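Local coordinates for ABC transporter periplasmic peptide-binding protein (Pseudoalteromonas, PDB 4QFL) that binds dipeptides such as Ala-Phe in the periplasm, probably delivering them to an ABC transporter for uptake into the cell, at residues W414-F417 and I418-G422; Y132-V135 and G136-Y140; A389-M392 and A393-Q397; P440-F443 and F444-L448. One frame throughout, in Å; residues are numbered along the deposited sequence.

Contact 1 (W414-F417 and I418-G422); sequences WNTF and IQRIG. With PHE (phenylalanine), chain D.
W414 and I418 meet one turn apart on the helix, and both reach the bound phenylalanine of the dipeptide. The methyl CD1 of I418 lies over one face of the indole. It sits 3.8 Å from the centroid of the six-membered ring of W414, a CH-pi contact. The carboxylate oxygen O of the ligand PHE comes to the edge of the same ring, 3.8 Å from W414 CZ2. I418 CD1 also touches the ligand ring, 3.9 Å from PHE CD2. One methyl therefore packs against both the indole and the ligand side chain. W414 CG is anti to the backbone N (chi1 -178°), which swings the indole over to this methyl.

A second CH-pi pair follows along the helix. I421 CG1 lies over a face of the F417 ring, 4.3 Å from its centroid. On another side, T416 CG2 rests 3.7 Å from R420 NE, over one face of the guanidinium. R420 also makes a cation-pi contact with Y412. The backbone bond from I418 N to W414 O, 3.1 Å long, fixes the spacing of the first pair.

E413 bonds through its carboxylate to the N of N415 and of T416, near the start of the helix. The N415 side-chain ND2 donates to N38 O. F417 and I421 press on strand 428-434, and R420 and I421 touch W377 of strand 373-378.

Contact 2 (Y132-V135 and G136-Y140); sequences YHFV and GDANY
Two consecutive beta turns shape the loop between helices 115-126 and 141-145, and Y140 reaches back across them to H133. The hydroxyl of Y140 donates to H133 O, with OH and O 2.7 Å apart. It comes from above the carbonyl plane, 51° out of it, and not along a lone pair. Y132 O also lies at the edge of the Y140 ring. R124 NE bonds to the same Y140 hydroxyl, so helix 115-126 helps to position it.

Y140 CG is anti to its carbonyl carbon (chi1 -49°), which directs the ring back toward H133. The imidazole of H133 crosses it at a slant, with ND1 4.2 Å from Y140 CE2. That ND1 is itself bonded to R124 O.

The first turn is type I, from Y132 to V135. The second is type II', from V135 to A138, with G136 at its positive-phi corner. It is closed by a weak bond from A138 N to V135 O, 3.4 Å long. A138 CB approaches the edge of the F134 ring, 4.3 Å from F134 CD1.

Two waters bridge backbone carbonyls across the loop. One donates to H133 O and to A138 O, the latter at 2.6 Å. The other donates to N139 O and, weakly, to V135 O. Y140 stands at the N-cap position of helix 141-145. Its side chain also touches L125 of helix 115-126, while the hydroxyl of Y132 bonds to A191 O in helix 188-196.

Contact 3 (A389-M392 and A393-Q397); sequences ARKM and AELMQ
M392 CG is anti to its backbone N (chi1 -174°), whereas M396 CG is anti to its carbonyl carbon (chi1 -66°). These torsions set the two thioether chains side by side, pointing the same way. M392 CG meets M396 SD at 4.1 Å. The sulfur of M396 also lies 3.7 Å from M392 O, one turn back along the backbone.

On another side of the helix R390 and E394 approach each other. A bend at chi2 of R390 and an extended E394 chain bring the charged ends near each other. Their charges form only a long salt bridge, 3.9 Å from R390 NH1 to E394 OE2. The guanidinium and carboxylate planes stand 56° apart, so the two groups do not pair flat. The stronger partner of R390 is E411, in a salt bridge from NE to OE1.

K391 and L395 make a looser apolar contact, K391 CG to L395 CD1 at 4.1 Å. Backbone bonds carry all three pairs. E394 N donates to R390 O at 2.9 Å, L395 N to K391 O and M396 N to M392 O.

A393 and M396 face I376 of strand 373-378, and A393 also meets I409 of strand 406-410. M392 and L395 turn to helix 319-325. This is the connecting helix of a beta-alpha-beta crossover, in which helix 389-401 links the parallel strands 373-378 and 406-410.

Contact 4 (P440-F443 and F444-L448); sequences PDNF and FSPLL
D441 O accepts two backbone bonds, from F444 N and S445 N, both at 2.9 Å. S445 N comes nearly along the C=O axis, while F444 N sits well above the carbonyl plane, 63° out of it.

The side chains of the same residues add a third bond. S445 OG donates to D441 OD1 at 2.7 Å, on the syn side and 18° out of the carboxylate plane. D441 CG is anti to its backbone N (chi1 172°), which turns the carboxylate toward the serine. D441 and S445 are thus joined by both backbone and side chain where the loop after strand 428-434 winds into the short, weakly bonded helix 445-448.

The F444 ring turns its edge to P440 O, which lies 3.0 Å from CD2 of F444. F443 CB lies over a face of that ring, near its rim. The P446 ring meets the backbone of N442, with CG 3.2 Å from N442 O. L447 CD2 lies 3.5 Å from F443 O, and this buried carbonyl oxygen has no polar partner in the model.

F444 also meets Y487 of helix 480-497, their rings nearly parallel. P446 and L447 rest on W433, a residue of the dipeptide pocket.

Contacts 1 and 4 lie nearest the bound dipeptide. Contact 1 supplies W414 and I418 to the pocket of its phenylalanine. In contact 4 the side chain of L447 comes within about 5 Å of that phenylalanine, and that of N442 within about 5 Å of the alanine. The centres of contacts 1 and 4 are about 19 Å apart, and their nearest atoms are about 10 Å apart. Strand 428-434 runs between them in sequence and is packed on by both. Contact 3 is about 18 Å from contact 1, centre to centre, and both touch strand 373-378. Contact 2 is more remote, with the Y140 side chain about 13 Å from the phenylalanine. Contacts 2 and 3 are farthest apart, about 37 Å between centres.

Contact 1 (W414-F417 and I418-G422)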
loop_
_atom_site.group_PDB
_atom_site.type_symbol
_atom_site.label_atom_id
_atom_site.label_comp_id
_atom_site.label_asym_id
_atom_site.label_seq_id
_atom_site.Cartn_x
_atom_site.Cartn_y
_atom_site.Cartn_z
ATOM N N TRP A 414 9.657 -11.002 -3.464
ATOM C CA TRP A 414 8.833 -9.794 -3.362
ATOM C C TRP A 414 9.480 -8.654 -2.607
ATOM O O TRP A 414 9.624 -7.564 -3.152
ATOM C CB TRP A 414 7.491 -10.141 -2.735
ATOM C CG TRP A 414 6.474 -9.027 -2.598
ATOM C CD1 TRP A 414 5.637 -8.842 -1.541
ATOM C CD2 TRP A 414 6.145 -7.992 -3.547
ATOM N NE1 TRP A 414 4.823 -7.765 -1.756
ATOM C CE2 TRP A 414 5.108 -7.222 -2.976
ATOM C CE3 TRP A 414 6.628 -7.640 -4.807
ATOM C CZ2 TRP A 414 4.541 -6.121 -3.625
ATOM C CZ3 TRP A 414 6.068 -6.543 -5.450
ATOM C CH2 TRP A 414 5.031 -5.796 -4.854
ATOM N N ASN A 415 9.869 -8.892 -1.356
ATOM C CA ASN A 415 10.486 -7.831 -0.555
ATOM C C ASN A 415 11.839 -7.351 -1.105
ATOM O O ASN A 415 12.148 -6.162 -1.068
ATOM C CB ASN A 415 10.631 -8.261 0.910
ATOM C CG ASN A 415 9.284 -8.487 1.601
ATOM O OD1 ASN A 415 8.327 -7.725 1.418
ATOM N ND2 ASN A 415 9.211 -9.539 2.393
ATOM N N THR A 416 12.641 -8.281 -1.613
ATOM C CA THR A 416 13.897 -7.955 -2.272
ATOM C C THR A 416 13.640 -7.086 -3.489
ATOM O O THR A 416 14.332 -6.103 -3.733
ATOM C CB THR A 416 14.591 -9.238 -2.761
ATOM O OG1 THR A 416 14.848 -10.105 -1.651
ATOM C CG2 THR A 416 15.905 -8.904 -3.461
ATOM N N PHE A 417 12.637 -7.487 -4.255
ATOM C CA PHE A 417 12.199 -6.792 -5.455
ATOM C C PHE A 417 11.921 -5.322 -5.174
ATOM O O PHE A 417 12.444 -4.430 -5.857
ATOM C CB PHE A 417 10.927 -7.474 -5.955
ATOM C CG PHE A 417 10.449 -6.990 -7.283
ATOM C CD1 PHE A 417 11.013 -7.471 -8.447
ATOM C CD2 PHE A 417 9.402 -6.091 -7.371
ATOM C CE1 PHE A 417 10.558 -7.047 -9.674
ATOM C CE2 PHE A 417 8.945 -5.665 -8.591
ATOM C CZ PHE A 417 9.524 -6.144 -9.749
ATOM N N ILE A 418 11.097 -5.076 -4.157
ATOM C CA ILE A 418 10.719 -3.720 -3.770
ATOM C C ILE A 418 11.957 -2.885 -3.463
ATOM O O ILE A 418 12.094 -1.747 -3.904
ATOM C CB ILE A 418 9.794 -3.735 -2.530
ATOM C CG1 ILE A 418 8.468 -4.425 -2.853
ATOM C CG2 ILE A 418 9.568 -2.315 -2.015
ATOM C CD1 ILE A 418 7.756 -3.819 -3.992
ATOM N N GLN A 419 12.860 -3.479 -2.703
ATOM C CA GLN A 419 14.098 -2.829 -2.297
ATOM C C GLN A 419 14.947 -2.406 -3.503
ATOM O O GLN A 419 15.431 -1.282 -3.573
ATOM C CB GLN A 419 14.870 -3.777 -1.365
ATOM C CG GLN A 419 16.261 -3.340 -0.996
ATOM C CD GLN A 419 16.270 -2.240 0.042
ATOM O OE1 GLN A 419 15.322 -1.455 0.150
ATOM N NE2 GLN A 419 17.348 -2.176 0.821
ATOM N N ARG A 420 15.109 -3.309 -4.461
ATOM C CA ARG A 420 15.944 -3.035 -5.622
ATOM C C ARG A 420 15.279 -2.066 -6.610
ATOM O O ARG A 420 15.961 -1.365 -7.366
ATOM C CB ARG A 420 16.405 -4.342 -6.284
ATOM C CG ARG A 420 17.403 -5.139 -5.405
ATOM C CD ARG A 420 17.908 -6.441 -6.056
ATOM N NE ARG A 420 18.737 -7.239 -5.145
ATOM C CZ ARG A 420 19.272 -8.425 -5.443
ATOM N NH1 ARG A 420 19.082 -8.975 -6.632
ATOM N NH2 ARG A 420 20.005 -9.067 -4.549
ATOM N N ILE A 421 13.953 -1.998 -6.578
ATOM C CA ILE A 421 13.232 -0.982 -7.341
ATOM C C ILE A 421 13.386 0.400 -6.675
ATOM O O ILE A 421 13.474 1.427 -7.360
ATOM C CB ILE A 421 11.732 -1.351 -7.532
ATOM C CG1 ILE A 421 11.574 -2.611 -8.398
ATOM C CG2 ILE A 421 10.997 -0.226 -8.197
ATOM C CD1 ILE A 421 11.926 -2.406 -9.877
ATOM N N GLY A 422 13.423 0.417 -5.346
ATOM C CA GLY A 422 13.679 1.644 -4.611
ATOM C C GLY A 422 15.091 2.157 -4.841
ATOM O O GLY A 422 15.369 3.344 -4.659
HETATM N N PHE D . 1.985 -1.258 -1.864
HETATM C CA PHE D . 2.384 -2.137 -2.956
HETATM C C PHE D . 1.704 -3.479 -2.811
HETATM O O PHE D . 1.358 -4.116 -3.800
HETATM C CB PHE D . 3.893 -2.357 -2.934
HETATM C CG PHE D . 4.685 -1.166 -3.345
HETATM C CD1 PHE D . 4.364 -0.466 -4.496
HETATM C CD2 PHE D . 5.755 -0.747 -2.587
HETATM C CE1 PHE D . 5.096 0.621 -4.887
HETATM C CE2 PHE D . 6.495 0.341 -2.971
HETATM C CZ PHE D . 6.166 1.032 -4.120
HETATM O OXT PHE D . 1.494 -3.956 -1.695
#

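Contact 2 (Y132-V135 and G136-Y140)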
loop_
_atom_site.group_PDB
_atom_site.type_symbol
_atom_site.label_atom_id
_atom_site.label_comp_id
_atom_site.label_asym_id
_atom_site.label_seq_id
_atom_site.Cartn_x
_atom_site.Cartn_y
_atom_site.Cartn_z
ATOM N N TYR A 132 13.499 7.377 19.199
ATOM C CA TYR A 132 13.280 6.292 18.255
ATOM C C TYR A 132 13.290 6.773 16.808
ATOM O O TYR A 132 13.149 5.982 15.872
ATOM C CB TYR A 132 11.978 5.581 18.580
ATOM C CG TYR A 132 12.144 4.544 19.651
ATOM C CD1 TYR A 132 12.197 4.897 20.997
ATOM C CD2 TYR A 132 12.255 3.211 19.316
ATOM C CE1 TYR A 132 12.358 3.936 21.980
ATOM C CE2 TYR A 132 12.408 2.244 20.278
ATOM C CZ TYR A 132 12.461 2.604 21.610
ATOM O OH TYR A 132 12.615 1.607 22.546
ATOM N N HIS A 133 13.478 8.070 16.624
ATOM C CA HIS A 133 13.486 8.622 15.279
ATOM C C HIS A 133 14.442 7.865 14.370
ATOM O O HIS A 133 14.102 7.541 13.234
ATOM C CB HIS A 133 13.847 10.104 15.284
ATOM C CG HIS A 133 13.802 10.726 13.924
ATOM N ND1 HIS A 133 12.642 10.809 13.184
ATOM C CD2 HIS A 133 14.778 11.271 13.159
ATOM C CE1 HIS A 133 12.903 11.393 12.027
ATOM N NE2 HIS A 133 14.192 11.683 11.988
ATOM N N PHE A 134 15.635 7.579 14.876
ATOM C CA PHE A 134 16.663 6.923 14.069
ATOM C C PHE A 134 16.785 5.413 14.317
ATOM O O PHE A 134 17.751 4.783 13.879
ATOM C CB PHE A 134 18.024 7.588 14.286
ATOM C CG PHE A 134 18.086 9.019 13.835
ATOM C CD1 PHE A 134 18.105 9.334 12.490
ATOM C CD2 PHE A 134 18.155 10.043 14.759
ATOM C CE1 PHE A 134 18.168 10.653 12.079
ATOM C CE2 PHE A 134 18.221 11.361 14.354
ATOM C CZ PHE A 134 18.232 11.665 13.019
ATOM N N VAL A 135 15.814 4.827 15.009
ATOM C CA VAL A 135 15.871 3.395 15.266
ATOM C C VAL A 135 15.514 2.611 14.025
ATOM O O VAL A 135 14.687 3.042 13.222
ATOM C CB VAL A 135 14.957 2.973 16.419
ATOM C CG1 VAL A 135 14.737 1.467 16.405
ATOM C CG2 VAL A 135 15.558 3.418 17.728
ATOM N N GLY A 136 16.158 1.462 13.869
ATOM C CA GLY A 136 15.904 0.602 12.733
ATOM C C GLY A 136 16.667 1.117 11.538
ATOM O O GLY A 136 17.856 1.440 11.644
ATOM N N ASP A 137 15.994 1.199 10.397
ATOM C CA ASP A 137 16.638 1.743 9.210
ATOM C C ASP A 137 16.472 3.254 9.160
ATOM O O ASP A 137 17.095 3.928 8.340
ATOM C CB ASP A 137 16.102 1.077 7.947
ATOM C CG ASP A 137 16.603 -0.339 7.795
ATOM O OD1 ASP A 137 17.817 -0.564 7.988
ATOM O OD2 ASP A 137 15.785 -1.234 7.502
ATOM N N ALA A 138 15.652 3.775 10.066
ATOM C CA ALA A 138 15.319 5.189 10.072
ATOM C C ALA A 138 14.465 5.564 8.853
ATOM O O ALA A 138 14.455 6.711 8.417
ATOM C CB ALA A 138 16.574 6.024 10.131
ATOM N N ASN A 139 13.740 4.592 8.313
ATOM C CA ASN A 139 12.845 4.847 7.196
ATOM C C ASN A 139 11.394 4.719 7.607
ATOM O O ASN A 139 11.012 3.732 8.225
ATOM C CB ASN A 139 13.128 3.880 6.048
ATOM C CG ASN A 139 14.436 4.187 5.336
ATOM O OD1 ASN A 139 15.228 3.287 5.052
ATOM N ND2 ASN A 139 14.670 5.465 5.048
ATOM N N TYR A 140 10.586 5.718 7.252
ATOM C CA TYR A 140 9.131 5.660 7.429
ATOM C C TYR A 140 8.489 6.002 6.092
ATOM O O TYR A 140 8.026 7.122 5.890
ATOM C CB TYR A 140 8.697 6.636 8.530
ATOM C CG TYR A 140 9.530 6.487 9.793
ATOM C CD1 TYR A 140 9.441 5.337 10.571
ATOM C CD2 TYR A 140 10.424 7.478 10.191
ATOM C CE1 TYR A 140 10.203 5.176 11.711
ATOM C CE2 TYR A 140 11.196 7.325 11.339
ATOM C CZ TYR A 140 11.079 6.172 12.094
ATOM O OH TYR A 140 11.836 5.999 13.234
HETATM O O HOH W 1 14.765 8.481 10.345
HETATM O O HOH W 2 12.598 2.678 10.629
#

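Contact 3 (A389-M392 and A393-Q397)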
loop_
_atom_site.group_PDB
_atom_site.type_symbol
_atom_site.label_atom_id
_atom_site.label_comp_id
_atom_site.label_asym_id
_atom_site.label_seq_id
_atom_site.Cartn_x
_atom_site.Cartn_y
_atom_site.Cartn_z
ATOM N N ALA A 389 2.409 -10.592 -13.047
ATOM C CA ALA A 389 3.371 -9.680 -13.657
ATOM C C ALA A 389 4.279 -10.424 -14.623
ATOM O O ALA A 389 4.679 -9.878 -15.647
ATOM C CB ALA A 389 4.191 -8.986 -12.590
ATOM N N ARG A 390 4.585 -11.677 -14.293
ATOM C CA ARG A 390 5.454 -12.527 -15.108
ATOM C C ARG A 390 4.838 -12.751 -16.469
ATOM O O ARG A 390 5.477 -12.521 -17.487
ATOM C CB ARG A 390 5.621 -13.886 -14.447
ATOM C CG ARG A 390 7.013 -14.213 -13.991
ATOM C CD ARG A 390 7.930 -14.682 -15.116
ATOM N NE ARG A 390 9.260 -14.961 -14.566
ATOM C CZ ARG A 390 10.390 -15.017 -15.267
ATOM N NH1 ARG A 390 10.383 -14.821 -16.580
ATOM N NH2 ARG A 390 11.534 -15.267 -14.647
ATOM N N LYS A 391 3.601 -13.242 -16.474
ATOM C CA LYS A 391 2.857 -13.460 -17.711
ATOM C C LYS A 391 2.755 -12.160 -18.498
ATOM O O LYS A 391 2.948 -12.138 -19.715
ATOM C CB LYS A 391 1.462 -13.985 -17.389
ATOM C CG LYS A 391 0.542 -14.175 -18.574
ATOM C CD LYS A 391 0.965 -15.340 -19.441
ATOM C CE LYS A 391 -0.149 -15.749 -20.419
ATOM N NZ LYS A 391 0.360 -16.323 -21.719
ATOM N N MET A 392 2.451 -11.069 -17.802
ATOM C CA MET A 392 2.374 -9.774 -18.454
ATOM C C MET A 392 3.706 -9.378 -19.086
ATOM O O MET A 392 3.737 -8.845 -20.191
ATOM C CB MET A 392 1.930 -8.694 -17.474
ATOM C CG MET A 392 1.696 -7.362 -18.138
ATOM S SD MET A 392 1.076 -6.109 -17.011
ATOM C CE MET A 392 -0.435 -6.876 -16.431
ATOM N N ALA A 393 4.803 -9.627 -18.386
ATOM C CA ALA A 393 6.122 -9.268 -18.894
ATOM C C ALA A 393 6.499 -10.113 -20.113
ATOM O O ALA A 393 7.157 -9.632 -21.039
ATOM C CB ALA A 393 7.181 -9.395 -17.792
ATOM N N GLU A 394 6.075 -11.371 -20.113
ATOM C CA GLU A 394 6.303 -12.238 -21.257
ATOM C C GLU A 394 5.487 -11.793 -22.476
ATOM O O GLU A 394 5.973 -11.834 -23.604
ATOM C CB GLU A 394 6.014 -13.697 -20.899
ATOM C CG GLU A 394 6.992 -14.267 -19.875
ATOM C CD GLU A 394 6.515 -15.573 -19.247
ATOM O OE1 GLU A 394 5.377 -16.014 -19.518
ATOM O OE2 GLU A 394 7.293 -16.158 -18.472
ATOM N N LEU A 395 4.253 -11.361 -22.256
ATOM C CA LEU A 395 3.460 -10.858 -23.364
ATOM C C LEU A 395 4.108 -9.612 -23.961
ATOM O O LEU A 395 4.176 -9.454 -25.182
ATOM C CB LEU A 395 2.025 -10.575 -22.928
ATOM C CG LEU A 395 1.166 -11.831 -22.731
ATOM C CD1 LEU A 395 0.044 -11.578 -21.742
ATOM C CD2 LEU A 395 0.615 -12.349 -24.062
ATOM N N MET A 396 4.596 -8.729 -23.097
ATOM C CA MET A 396 5.231 -7.494 -23.558
ATOM C C MET A 396 6.558 -7.773 -24.260
ATOM O O MET A 396 6.915 -7.098 -25.223
ATOM C CB MET A 396 5.432 -6.530 -22.392
ATOM C CG MET A 396 4.137 -6.023 -21.791
ATOM S SD MET A 396 4.450 -5.200 -20.224
ATOM C CE MET A 396 3.539 -3.682 -20.471
ATOM N N GLN A 397 7.271 -8.780 -23.770
ATOM C CA GLN A 397 8.506 -9.257 -24.380
ATOM C C GLN A 397 8.268 -9.633 -25.849
ATOM O O GLN A 397 8.994 -9.193 -26.739
ATOM C CB GLN A 397 9.032 -10.446 -23.576
ATOM C CG GLN A 397 10.232 -11.167 -24.159
ATOM C CD GLN A 397 10.777 -12.230 -23.211
ATOM O OE1 GLN A 397 10.139 -13.259 -22.962
ATOM N NE2 GLN A 397 11.963 -11.980 -22.672
#

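Contact 4 (P440-F443 and F444-L448)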
loop_
_atom_site.group_PDB
_atom_site.type_symbol
_atom_site.label_atom_id
_atom_site.label_comp_id
_atom_site.label_asym_id
_atom_site.label_seq_id
_atom_site.Cartn_x
_atom_site.Cartn_y
_atom_site.Cartn_z
ATOM N N PRO A 440 -7.860 11.055 -3.399
ATOM C CA PRO A 440 -7.090 10.978 -4.654
ATOM C C PRO A 440 -5.603 11.315 -4.499
ATOM O O PRO A 440 -4.779 10.857 -5.283
ATOM C CB PRO A 440 -7.778 12.016 -5.556
ATOM C CG PRO A 440 -9.163 12.113 -5.023
ATOM C CD PRO A 440 -9.030 11.940 -3.533
ATOM N N ASP A 441 -5.255 12.111 -3.504
ATOM C CA ASP A 441 -3.854 12.432 -3.304
ATOM C C ASP A 441 -3.042 11.164 -3.078
ATOM O O ASP A 441 -1.829 11.140 -3.302
ATOM C CB ASP A 441 -3.667 13.362 -2.110
ATOM C CG ASP A 441 -2.212 13.557 -1.772
ATOM O OD1 ASP A 441 -1.556 14.342 -2.487
ATOM O OD2 ASP A 441 -1.720 12.910 -0.816
ATOM N N ASN A 442 -3.717 10.114 -2.620
ATOM C CA ASN A 442 -3.055 8.845 -2.313
ATOM C C ASN A 442 -2.497 8.132 -3.557
ATOM O O ASN A 442 -1.620 7.271 -3.453
ATOM C CB ASN A 442 -3.991 7.928 -1.504
ATOM C CG ASN A 442 -3.277 6.690 -0.955
ATOM O OD1 ASN A 442 -2.473 6.773 -0.023
ATOM N ND2 ASN A 442 -3.586 5.540 -1.519
ATOM N N PHE A 443 -2.982 8.513 -4.738
ATOM C CA PHE A 443 -2.459 7.972 -5.990
ATOM C C PHE A 443 -1.327 8.832 -6.540
ATOM O O PHE A 443 -0.731 8.493 -7.557
ATOM C CB PHE A 443 -3.562 7.879 -7.051
ATOM C CG PHE A 443 -4.389 6.628 -6.963
ATOM C CD1 PHE A 443 -3.931 5.439 -7.522
ATOM C CD2 PHE A 443 -5.615 6.635 -6.319
ATOM C CE1 PHE A 443 -4.674 4.276 -7.445
ATOM C CE2 PHE A 443 -6.365 5.485 -6.239
ATOM C CZ PHE A 443 -5.896 4.300 -6.800
ATOM N N PHE A 444 -1.039 9.945 -5.876
ATOM C CA PHE A 444 -0.091 10.906 -6.422
ATOM C C PHE A 444 1.085 11.133 -5.508
ATOM O O PHE A 444 2.216 10.807 -5.847
ATOM C CB PHE A 444 -0.794 12.223 -6.720
ATOM C CG PHE A 444 -1.814 12.121 -7.818
ATOM C CD1 PHE A 444 -1.416 12.020 -9.150
ATOM C CD2 PHE A 444 -3.159 12.112 -7.526
ATOM C CE1 PHE A 444 -2.351 11.932 -10.169
ATOM C CE2 PHE A 444 -4.105 12.024 -8.537
ATOM C CZ PHE A 444 -3.701 11.932 -9.859
ATOM N N SER A 445 0.817 11.683 -4.333
ATOM C CA SER A 445 1.896 12.007 -3.415
ATOM C C SER A 445 2.788 10.817 -3.002
ATOM O O SER A 445 4.007 10.961 -2.963
ATOM C CB SER A 445 1.368 12.790 -2.212
ATOM O OG SER A 445 1.086 14.129 -2.595
ATOM N N PRO A 446 2.202 9.634 -2.715
ATOM C CA PRO A 446 3.068 8.513 -2.312
ATOM C C PRO A 446 3.761 7.816 -3.476
ATOM O O PRO A 446 4.482 6.842 -3.250
ATOM C CB PRO A 446 2.098 7.514 -1.663
ATOM C CG PRO A 446 0.788 8.241 -1.506
ATOM C CD PRO A 446 0.774 9.312 -2.566
ATOM N N LEU A 447 3.546 8.287 -4.700
ATOM C CA LEU A 447 3.981 7.547 -5.871
ATOM C C LEU A 447 4.926 8.331 -6.730
ATOM O O LEU A 447 6.036 7.889 -6.997
ATOM C CB LEU A 447 2.779 7.198 -6.736
ATOM C CG LEU A 447 2.396 5.733 -6.840
ATOM C CD1 LEU A 447 2.194 5.160 -5.452
ATOM C CD2 LEU A 447 1.151 5.595 -7.682
ATOM N N LEU A 448 4.453 9.490 -7.187
ATOM C CA LEU A 448 5.142 10.275 -8.214
ATOM C C LEU A 448 5.768 11.610 -7.771
ATOM O O LEU A 448 6.396 12.294 -8.577
ATOM C CB LEU A 448 4.194 10.521 -9.392
ATOM C CG LEU A 448 3.905 9.304 -10.268
ATOM C CD1 LEU A 448 2.882 9.642 -11.331
ATOM C CD2 LEU A 448 5.176 8.784 -10.904
#